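Side-chain contacts in VP2 (Primate bocaparvovirus 1, PDB 7L0Y), which self-assembles, as sixty capsid protein copies, into the T=1 icosahedral capsid of human bocavirus 1: residues His82-Pro85 / Gln86-Gln89; Trp88-Leu91 / Thr92-Lys96; Gln501-Ser504 / Tyr505-Met509. All coordinates share one frame; numbering follows the deposited sequence.

Interaction 1 (His82-Pro85 / Gln86-Gln89); sequences HFSP and QDWQ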
# COMPACT_ATOMS: atom_id res chain seq x y z
N HIS A 82 31.35 -16.65 -92.35
CA HIS A 82 30.77 -17.05 -91.08
C HIS A 82 30.19 -18.45 -91.05
O HIS A 82 29.88 -18.95 -89.97
CB HIS A 82 29.69 -16.04 -90.71
CG HIS A 82 30.18 -14.64 -90.74
ND1 HIS A 82 31.06 -14.14 -89.81
CD2 HIS A 82 29.97 -13.64 -91.63
CE1 HIS A 82 31.34 -12.88 -90.10
NE2 HIS A 82 30.69 -12.56 -91.20
N PHE A 83 30.03 -19.12 -92.19
CA PHE A 83 29.35 -20.40 -92.23
C PHE A 83 30.17 -21.38 -93.05
O PHE A 83 30.60 -21.07 -94.15
CB PHE A 83 27.95 -20.29 -92.85
CG PHE A 83 26.98 -19.52 -92.03
CD1 PHE A 83 26.29 -20.12 -91.00
CD2 PHE A 83 26.74 -18.19 -92.29
CE1 PHE A 83 25.39 -19.40 -90.25
CE2 PHE A 83 25.84 -17.47 -91.54
CZ PHE A 83 25.17 -18.08 -90.52
N SER A 84 30.38 -22.56 -92.49
CA SER A 84 30.90 -23.64 -93.29
C SER A 84 29.82 -24.06 -94.28
O SER A 84 28.65 -23.78 -94.09
CB SER A 84 31.32 -24.81 -92.42
OG SER A 84 30.22 -25.42 -91.76
N PRO A 85 30.21 -24.72 -95.36
CA PRO A 85 29.19 -25.25 -96.28
C PRO A 85 28.18 -26.14 -95.59
O PRO A 85 27.00 -26.14 -95.95
CB PRO A 85 30.03 -26.02 -97.30
CG PRO A 85 31.34 -25.38 -97.25
CD PRO A 85 31.57 -24.96 -95.86
N GLN A 86 28.62 -26.92 -94.60
CA GLN A 86 27.70 -27.72 -93.80
C GLN A 86 26.72 -26.84 -93.05
O GLN A 86 25.51 -27.06 -93.08
CB GLN A 86 28.50 -28.57 -92.83
CG GLN A 86 27.69 -29.47 -91.95
CD GLN A 86 26.95 -30.52 -92.73
OE1 GLN A 86 25.74 -30.46 -92.88
NE2 GLN A 86 27.69 -31.47 -93.27
N ASP A 87 27.23 -25.83 -92.35
CA ASP A 87 26.38 -24.98 -91.54
C ASP A 87 25.46 -24.14 -92.40
O ASP A 87 24.32 -23.87 -92.02
CB ASP A 87 27.25 -24.11 -90.65
CG ASP A 87 27.96 -24.91 -89.58
OD1 ASP A 87 27.56 -26.06 -89.33
OD2 ASP A 87 28.93 -24.38 -89.00
N TRP A 88 25.94 -23.72 -93.57
CA TRP A 88 25.09 -22.98 -94.48
C TRP A 88 23.97 -23.85 -95.01
O TRP A 88 22.82 -23.40 -95.12
CB TRP A 88 25.93 -22.43 -95.63
CG TRP A 88 25.13 -21.65 -96.59
CD1 TRP A 88 24.67 -22.06 -97.79
CD2 TRP A 88 24.68 -20.31 -96.43
NE1 TRP A 88 23.97 -21.07 -98.40
CE2 TRP A 88 23.96 -19.98 -97.58
CE3 TRP A 88 24.83 -19.35 -95.43
CZ2 TRP A 88 23.38 -18.73 -97.76
CZ3 TRP A 88 24.27 -18.12 -95.61
CH2 TRP A 88 23.55 -17.81 -96.77
N GLN A 89 24.28 -25.09 -95.37
CA GLN A 89 23.26 -26.04 -95.78
C GLN A 89 22.20 -26.18 -94.71
O GLN A 89 21.00 -26.15 -95.00
CB GLN A 89 23.88 -27.40 -96.04
CG GLN A 89 22.98 -28.38 -96.76
CD GLN A 89 23.52 -29.78 -96.69
OE1 GLN A 89 24.46 -30.04 -95.95
NE2 GLN A 89 22.98 -30.68 -97.48
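S84 is the N-cap of helix 85-94, and its hydroxyl receives the N-H of D87 in a capping bond, D87 N to S84 OG 3.1 Å, at 161°. The serine torsion that sets OG between its own backbone N and carbonyl carbon (chi1 66°) brings the oxygen over the helix start, where it also lies beside the D87 carboxylate. That carboxylate has a firm partner outside, S24. The regular helix bonds begin at once: W88 N to S84 O at 2.8 Å, then Q89 N to P85 O at 3.0 Å. One residue ahead of the cap, F83 folds back along the first turn. The benzo edge of the W88 indole points toward the F83 face in an offset edge-to-face pair, with centroids 5.7 Å apart and planes at 65°; the nearest atoms are F83 CD2 and W88 CE3, 3.9 Å apart. CB of D87 meets the F83 ring at its edge, 4.1 Å from F83 CD1. Beyond this pair, F83 packs on W458 of strand 446-462 and T33 of strand 30-42, while W468 of a neighbouring subunit packs against S84 and P85.

Interaction 2 (Trp88-Leu91 / Thr92-Lys96); sequences WQRL and TNEYK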
# COMPACT_ATOMS: atom_id res chain seq x y z
N TRP A 88 25.94 -23.72 -93.57
CA TRP A 88 25.09 -22.98 -94.48
C TRP A 88 23.97 -23.85 -95.01
O TRP A 88 22.82 -23.40 -95.12
CB TRP A 88 25.93 -22.43 -95.63
CG TRP A 88 25.13 -21.65 -96.59
CD1 TRP A 88 24.67 -22.06 -97.79
CD2 TRP A 88 24.68 -20.31 -96.43
NE1 TRP A 88 23.97 -21.07 -98.40
CE2 TRP A 88 23.96 -19.98 -97.58
CE3 TRP A 88 24.83 -19.35 -95.43
CZ2 TRP A 88 23.38 -18.73 -97.76
CZ3 TRP A 88 24.27 -18.12 -95.61
CH2 TRP A 88 23.55 -17.81 -96.77
N GLN A 89 24.28 -25.09 -95.37
CA GLN A 89 23.26 -26.04 -95.78
C GLN A 89 22.20 -26.18 -94.71
O GLN A 89 21.00 -26.15 -95.00
CB GLN A 89 23.88 -27.40 -96.04
CG GLN A 89 22.98 -28.38 -96.76
CD GLN A 89 23.52 -29.78 -96.69
OE1 GLN A 89 24.46 -30.04 -95.95
NE2 GLN A 89 22.98 -30.68 -97.48
N ARG A 90 22.62 -26.33 -93.47
CA ARG A 90 21.67 -26.52 -92.39
C ARG A 90 20.83 -25.28 -92.18
O ARG A 90 19.64 -25.37 -91.86
CB ARG A 90 22.41 -26.89 -91.12
CG ARG A 90 21.52 -27.34 -90.03
CD ARG A 90 22.33 -27.83 -88.89
NE ARG A 90 21.52 -28.56 -87.95
CZ ARG A 90 22.02 -29.29 -86.97
NH1 ARG A 90 23.33 -29.34 -86.80
NH2 ARG A 90 21.21 -29.96 -86.16
N LEU A 91 21.44 -24.11 -92.35
CA LEU A 91 20.70 -22.86 -92.21
C LEU A 91 19.62 -22.74 -93.28
O LEU A 91 18.48 -22.40 -92.97
CB LEU A 91 21.67 -21.69 -92.29
CG LEU A 91 21.11 -20.29 -92.12
CD1 LEU A 91 20.68 -20.09 -90.70
CD2 LEU A 91 22.13 -19.27 -92.56
N THR A 92 19.97 -23.00 -94.53
CA THR A 92 19.03 -22.81 -95.61
C THR A 92 18.04 -23.95 -95.75
O THR A 92 16.99 -23.77 -96.38
CB THR A 92 19.77 -22.61 -96.94
OG1 THR A 92 20.62 -23.73 -97.18
CG2 THR A 92 20.60 -21.36 -96.89
N ASN A 93 18.34 -25.12 -95.20
CA ASN A 93 17.34 -26.18 -95.19
C ASN A 93 16.36 -26.05 -94.04
O ASN A 93 15.18 -26.37 -94.19
CB ASN A 93 18.02 -27.55 -95.16
CG ASN A 93 18.59 -27.94 -96.51
OD1 ASN A 93 18.16 -27.44 -97.54
ND2 ASN A 93 19.54 -28.86 -96.50
N GLU A 94 16.82 -25.63 -92.86
CA GLU A 94 16.01 -25.74 -91.66
C GLU A 94 15.32 -24.46 -91.21
O GLU A 94 14.56 -24.51 -90.24
CB GLU A 94 16.85 -26.29 -90.51
CG GLU A 94 17.35 -27.69 -90.72
CD GLU A 94 18.04 -28.25 -89.50
OE1 GLU A 94 18.23 -27.50 -88.53
OE2 GLU A 94 18.39 -29.45 -89.51
N TYR A 95 15.55 -23.33 -91.85
CA TYR A 95 15.04 -22.08 -91.31
C TYR A 95 14.45 -21.22 -92.41
O TYR A 95 15.03 -21.11 -93.50
CB TYR A 95 16.13 -21.28 -90.60
CG TYR A 95 16.75 -22.01 -89.44
CD1 TYR A 95 16.12 -22.07 -88.22
CD2 TYR A 95 17.98 -22.63 -89.57
CE1 TYR A 95 16.67 -22.73 -87.17
CE2 TYR A 95 18.55 -23.29 -88.53
CZ TYR A 95 17.89 -23.34 -87.33
OH TYR A 95 18.46 -23.99 -86.27
N LYS A 96 13.31 -20.61 -92.13
CA LYS A 96 12.67 -19.73 -93.10
C LYS A 96 13.27 -18.34 -93.14
O LYS A 96 13.14 -17.65 -94.15
CB LYS A 96 11.17 -19.64 -92.80
CG LYS A 96 10.87 -19.21 -91.41
CD LYS A 96 9.39 -19.12 -91.18
CE LYS A 96 8.80 -17.92 -91.86
NZ LYS A 96 7.33 -17.83 -91.63
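W88 offers T92 both a carbonyl and a ring face. The methyl CG2 of T92 lies over the indole, 3.9 Å from the centroid of its five-membered ring and 25° off the normal, a CH-pi contact. The threonine hydroxyl, held between its own N and carbonyl carbon (chi1 57°), turns back to donate to W88 O at 3.0 Å from T92 OG1. T92 N reaches the same W88 O at 2.9 Å from the opposite face of the carbonyl plane, so two bonds grip this one oxygen. Next, Q89 O takes the N-H of N93, and the two side chains pass obliquely, with N93 ND2 3.5 Å from Q89 CG. Their polar ends have partners beyond the helix: N93 OD1 takes H474 N, and Q89 NE2 donates to H474 O and to E471 O of a neighbouring subunit. R90 runs out extended, and its NE makes a salt bridge with OE1 of E94, 3.5 Å away. The carboxylate meets the guanidinium at its edge, with the planes 86° apart. R462 of the same chain also makes a salt bridge to E94 OE1, while R90 NH2 bonds to Y463 O of a neighbouring subunit, whose ring also makes a cation-pi contact with R90. Last, L91 CD1 touches Y95 CD2 at 3.9 Å, the two side chains crossing at about a right angle. The helix ends here: Y95 N to L91 O is long and weak at 3.3 Å, and Y95 is the first residue to leave helical angles. The chain leads directly on into strand 95-118, turning a corner at K96, with L91 and Y95 against V460 of strand 446-462, and R90 and Y95 on F26 of strand 23-26.

Interaction 3 (Gln501-Ser504 / Tyr505-Met509); sequences QPTS and YDQCM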
# COMPACT_ATOMS: atom_id res chain seq x y z
N GLN A 501 36.33 -25.45 -105.50
CA GLN A 501 35.26 -24.48 -105.41
C GLN A 501 33.97 -25.04 -106.00
O GLN A 501 34.00 -25.95 -106.83
CB GLN A 501 35.66 -23.20 -106.11
CG GLN A 501 36.85 -22.52 -105.49
CD GLN A 501 36.63 -22.17 -104.04
OE1 GLN A 501 35.56 -21.74 -103.65
NE2 GLN A 501 37.66 -22.35 -103.23
N PRO A 502 32.82 -24.50 -105.59
CA PRO A 502 31.58 -24.79 -106.32
C PRO A 502 31.66 -24.26 -107.74
O PRO A 502 32.10 -23.13 -107.96
CB PRO A 502 30.51 -24.06 -105.49
CG PRO A 502 31.25 -23.04 -104.73
CD PRO A 502 32.58 -23.64 -104.42
N THR A 503 31.28 -25.09 -108.70
CA THR A 503 31.34 -24.67 -110.09
C THR A 503 29.99 -24.15 -110.57
O THR A 503 29.90 -23.57 -111.66
CB THR A 503 31.82 -25.81 -110.98
OG1 THR A 503 30.96 -26.95 -110.81
CG2 THR A 503 33.23 -26.19 -110.62
N SER A 504 28.94 -24.32 -109.79
CA SER A 504 27.62 -23.89 -110.19
C SER A 504 26.96 -23.08 -109.09
O SER A 504 27.42 -23.06 -107.94
CB SER A 504 26.71 -25.06 -110.57
OG SER A 504 26.39 -25.86 -109.45
N TYR A 505 25.88 -22.40 -109.47
CA TYR A 505 25.17 -21.53 -108.55
C TYR A 505 24.44 -22.33 -107.48
O TYR A 505 24.32 -21.88 -106.33
CB TYR A 505 24.21 -20.65 -109.34
CG TYR A 505 23.33 -19.76 -108.52
CD1 TYR A 505 23.84 -18.63 -107.91
CD2 TYR A 505 21.99 -20.03 -108.38
CE1 TYR A 505 23.04 -17.81 -107.18
CE2 TYR A 505 21.18 -19.22 -107.64
CZ TYR A 505 21.71 -18.11 -107.04
OH TYR A 505 20.90 -17.28 -106.30
N ASP A 506 23.95 -23.51 -107.83
CA ASP A 506 23.22 -24.32 -106.86
C ASP A 506 24.16 -24.96 -105.85
O ASP A 506 23.75 -25.22 -104.71
CB ASP A 506 22.39 -25.38 -107.57
CG ASP A 506 21.18 -24.81 -108.26
OD1 ASP A 506 20.79 -23.67 -107.93
OD2 ASP A 506 20.60 -25.49 -109.13
N GLN A 507 25.41 -25.22 -106.23
CA GLN A 507 26.37 -25.73 -105.27
C GLN A 507 26.69 -24.69 -104.21
O GLN A 507 27.15 -25.03 -103.12
CB GLN A 507 27.63 -26.18 -105.99
CG GLN A 507 27.40 -27.35 -106.90
CD GLN A 507 28.62 -27.70 -107.70
OE1 GLN A 507 29.51 -26.88 -107.88
NE2 GLN A 507 28.65 -28.91 -108.20
N CYS A 508 26.46 -23.42 -104.52
CA CYS A 508 26.58 -22.36 -103.53
C CYS A 508 25.39 -22.32 -102.58
O CYS A 508 25.43 -21.56 -101.61
CB CYS A 508 26.75 -21.02 -104.22
SG CYS A 508 28.28 -20.87 -105.14
N MET A 509 24.35 -23.11 -102.84
CA MET A 509 23.19 -23.26 -101.98
C MET A 509 22.49 -21.93 -101.74
O MET A 509 22.55 -21.39 -100.63
CB MET A 509 23.61 -23.90 -100.66
CG MET A 509 24.11 -25.31 -100.81
SD MET A 509 24.72 -25.98 -99.27
CE MET A 509 26.30 -25.15 -99.16
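The chain bends back on itself here through helical backbone angles at 505-508 and a type I beta turn from D506 to M509, closed by M509 N to D506 O at 2.9 Å. Inside the bend, the amide of Q507 reaches back to the preceding backbone. Its extended chain carries OE1 to the N-H of T503, 2.6 Å from T503 N and nearly in line with the side-chain C=O. The N-H of S504 comes to the same oxygen from above the carbonyl plane, S504 N to Q507 OE1 3.2 Å. This is a loop held by a side chain, in the long loop between strand 446-462 and strand 516-517, where a glutamine oxygen ties together two successive peptide N-H groups. The other half of that amide is fixed too, as NE2 donates to S480 OG and G478 O. In return S504 OG accepts a weak bond from Q507 N, 3.4 Å away. The apolar flank is P502: its CB lies against Q507 CB at 3.6 Å, and its CG touches C508 SG at 3.7 Å. Y491 packs on P502, and its hydroxyl bonds to Q507 O, while I349 of strand 348-350 lies against Y505 and C508.

In the fold
From the N terminus, interaction 1 comes first, starting helix 85-94 just after the short helix 79-82. Interaction 2 follows directly, sharing W88 and Q89 and carrying the helix to its end at strand 95-118; the two also touch where F83 CZ meets L91 CD2. Both are local to the helix and close no long loop. Interaction 3, some 400 residues later, closes a local turn; it follows in series and nests within neither, yet it folds back beside the helix. W88 NE1 probably hydrogen-bonds to M509 O, and the M509 sulfur packs on Q89 CB. Together they join the late loop, the helix and the strands packed against it, 446-462 and 23-26, with a neighbouring subunit touching all three.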